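Local coordinates for resiniferatoxin-binding, phosphotriesterase-related protein (Rhodobacter sphaeroides 2.4.1, PDB 3K2G) that binds two zinc ions per subunit and is probably a phosphoric diester hydrolase of the phosphotriesterase family, at residues P205-L210 with V235-N240. Numbering follows the deposited sequence.
With ZN (zinc ion), chain J.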
loop_
_atom_site.group_PDB
_atom_site.type_symbol
_atom_site.label_atom_id
_atom_site.label_comp_id
_atom_site.label_asym_id
_atom_site.label_seq_id
_atom_site.Cartn_x
_atom_site.Cartn_y
_atom_site.Cartn_z
ATOM N N PRO B 205 6.156 25.463 27.246
ATOM C CA PRO B 205 6.148 24.467 26.170
ATOM C C PRO B 205 7.527 24.376 25.521
ATOM O O PRO B 205 8.298 25.332 25.559
ATOM C CB PRO B 205 5.108 25.013 25.197
ATOM C CG PRO B 205 4.179 25.779 26.081
ATOM C CD PRO B 205 5.127 26.489 27.011
ATOM N N LEU B 206 7.822 23.227 24.923
ATOM C CA LEU B 206 9.101 22.997 24.259
ATOM C C LEU B 206 8.852 22.636 22.796
ATOM O O LEU B 206 8.051 21.755 22.488
ATOM C CB LEU B 206 9.862 21.866 24.956
ATOM C CG LEU B 206 11.174 21.399 24.318
ATOM C CD1 LEU B 206 12.204 22.527 24.364
ATOM C CD2 LEU B 206 11.694 20.171 25.059
HETATM N N MSE B 207 9.542 23.327 21.896
HETATM C CA MSE B 207 9.388 23.100 20.466
HETATM C C MSE B 207 10.733 22.707 19.881
HETATM O O MSE B 207 11.733 23.405 20.067
HETATM C CB MSE B 207 8.864 24.368 19.793
HETATM C CG MSE B 207 8.610 24.234 18.288
HETATM SE SE MSE B 207 7.870 25.827 17.559
HETATM C CE MSE B 207 6.053 25.633 18.206
ATOM N N VAL B 208 10.753 21.585 19.172
ATOM C CA VAL B 208 11.985 21.083 18.591
ATOM C C VAL B 208 11.973 20.950 17.072
ATOM O O VAL B 208 11.091 20.315 16.488
ATOM C CB VAL B 208 12.346 19.702 19.195
ATOM C CG1 VAL B 208 13.686 19.226 18.660
ATOM C CG2 VAL B 208 12.398 19.795 20.715
ATOM N N HIS B 209 12.981 21.549 16.444
ATOM C CA HIS B 209 13.148 21.489 15.001
ATOM C C HIS B 209 13.686 20.104 14.648
ATOM O O HIS B 209 14.681 19.644 15.205
ATOM C CB HIS B 209 14.149 22.545 14.531
ATOM C CG HIS B 209 14.727 22.272 13.175
ATOM N ND1 HIS B 209 14.365 22.989 12.056
ATOM C CD2 HIS B 209 15.621 21.345 12.754
ATOM C CE1 HIS B 209 15.007 22.515 11.003
ATOM N NE2 HIS B 209 15.775 21.515 11.398
ATOM N N LEU B 210 13.025 19.444 13.706
ATOM C CA LEU B 210 13.448 18.120 13.250
ATOM C C LEU B 210 13.903 18.210 11.815
ATOM O O LEU B 210 13.466 19.090 11.064
ATOM C CB LEU B 210 12.309 17.121 13.340
ATOM C CG LEU B 210 11.776 16.687 14.706
ATOM C CD1 LEU B 210 10.585 15.727 14.557
ATOM C CD2 LEU B 210 12.895 16.013 15.462
ATOM N N VAL B 235 6.589 19.959 21.180
ATOM C CA VAL B 235 6.133 20.033 19.799
ATOM C C VAL B 235 7.246 19.614 18.847
ATOM O O VAL B 235 8.342 20.179 18.886
ATOM C CB VAL B 235 5.708 21.476 19.427
ATOM C CG1 VAL B 235 5.290 21.532 17.964
ATOM C CG2 VAL B 235 4.555 21.937 20.328
ATOM N N LEU B 236 6.967 18.620 18.007
ATOM C CA LEU B 236 7.939 18.146 17.030
ATOM C C LEU B 236 7.647 18.845 15.707
ATOM O O LEU B 236 6.603 18.606 15.096
ATOM C CB LEU B 236 7.814 16.632 16.843
ATOM C CG LEU B 236 8.103 15.771 18.072
ATOM C CD1 LEU B 236 7.746 14.324 17.771
ATOM C CD2 LEU B 236 9.568 15.889 18.457
ATOM N N CYS B 237 8.571 19.702 15.275
ATOM C CA CYS B 237 8.413 20.468 14.034
ATOM C C CYS B 237 8.731 19.722 12.750
ATOM O O CYS B 237 9.449 18.724 12.747
ATOM C CB CYS B 237 9.303 21.713 14.058
ATOM S SG CYS B 237 8.993 22.875 15.412
ATOM N N HIS B 238 8.186 20.240 11.655
ATOM C CA HIS B 238 8.441 19.702 10.321
ATOM C C HIS B 238 8.077 18.239 10.113
ATOM O O HIS B 238 8.882 17.441 9.631
ATOM C CB HIS B 238 9.912 19.942 9.982
ATOM C CG HIS B 238 10.386 21.312 10.358
ATOM N ND1 HIS B 238 9.621 22.441 10.152
ATOM C CD2 HIS B 238 11.537 21.736 10.936
ATOM C CE1 HIS B 238 10.280 23.502 10.588
ATOM N NE2 HIS B 238 11.445 23.100 11.068
HETATM N N MSE B 239 6.846 17.894 10.453
HETATM C CA MSE B 239 6.389 16.522 10.287
HETATM C C MSE B 239 5.975 16.207 8.851
HETATM O O MSE B 239 5.960 15.047 8.451
HETATM C CB MSE B 239 5.224 16.253 11.229
HETATM C CG MSE B 239 5.630 16.300 12.703
HETATM SE SE MSE B 239 7.109 15.114 13.119
HETATM C CE MSE B 239 6.237 13.445 12.664
ATOM N N ASN B 240 5.655 17.247 8.080
ATOM C CA ASN B 240 5.210 17.091 6.693
ATOM C C ASN B 240 5.935 16.042 5.847
ATOM O O ASN B 240 5.291 15.206 5.223
ATOM C CB ASN B 240 5.268 18.434 5.956
ATOM C CG ASN B 240 4.375 19.486 6.583
ATOM O OD1 ASN B 240 3.413 19.954 5.967
ATOM N ND2 ASN B 240 4.691 19.867 7.811
HETATM ZN ZN ZN J . 13.066 24.626 11.637
HETATM O O HOH W 1 12.112 26.236 10.627
HETATM O O HOH W 2 13.680 24.656 9.309
#
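His209 and His238 grip one zinc ion through different ring nitrogens, His209 ND1 at 2.1 Å and His238 NE2 at 2.3 Å. Their ring planes are turned by 77°, with centroids 4.7 Å apart. His209 ND1 and His238 NE2 come within 3.1 Å as co-ligands, without a hydrogen bond. Two waters also bind this zinc, and Glu177 OE1 supplies the other protein ligand; the Tyr136 ring meets His209 edge-to-face. His238 ND1 is hydrogen-bonded to second-shell Asp262 OD1, which together with the zinc bond holds the ring's orientation. Cys237 CB covers one face of this ring over its centre, while Leu210 O lies at the edge, in plane, 3.3 Å from His238 CD2.

Strands 206-208 and 234-236 run parallel, joined through helix 217-226 as a beta-alpha-beta unit of the TIM barrel; both histidines lie toward the C-terminal end, where this fold carries its active site. Three backbone hydrogen bonds set the register: Val235 N to Leu206 O, Val208 N to Val235 O (177° at the hydrogen) and Cys237 N to Val208 O. On the face of selenomethionine Met207 and Val235, Met207 CG, anti to its backbone N (chi1 -178°), comes unusually close to Cys237 SG, 3.2 Å. On the Val208 and Leu236 side, where helices 217-226 and 246-255 pack, Leu210 CD1 touches Leu236 CB at 3.7 Å and SE of selenomethionine Met239 at 3.8 Å.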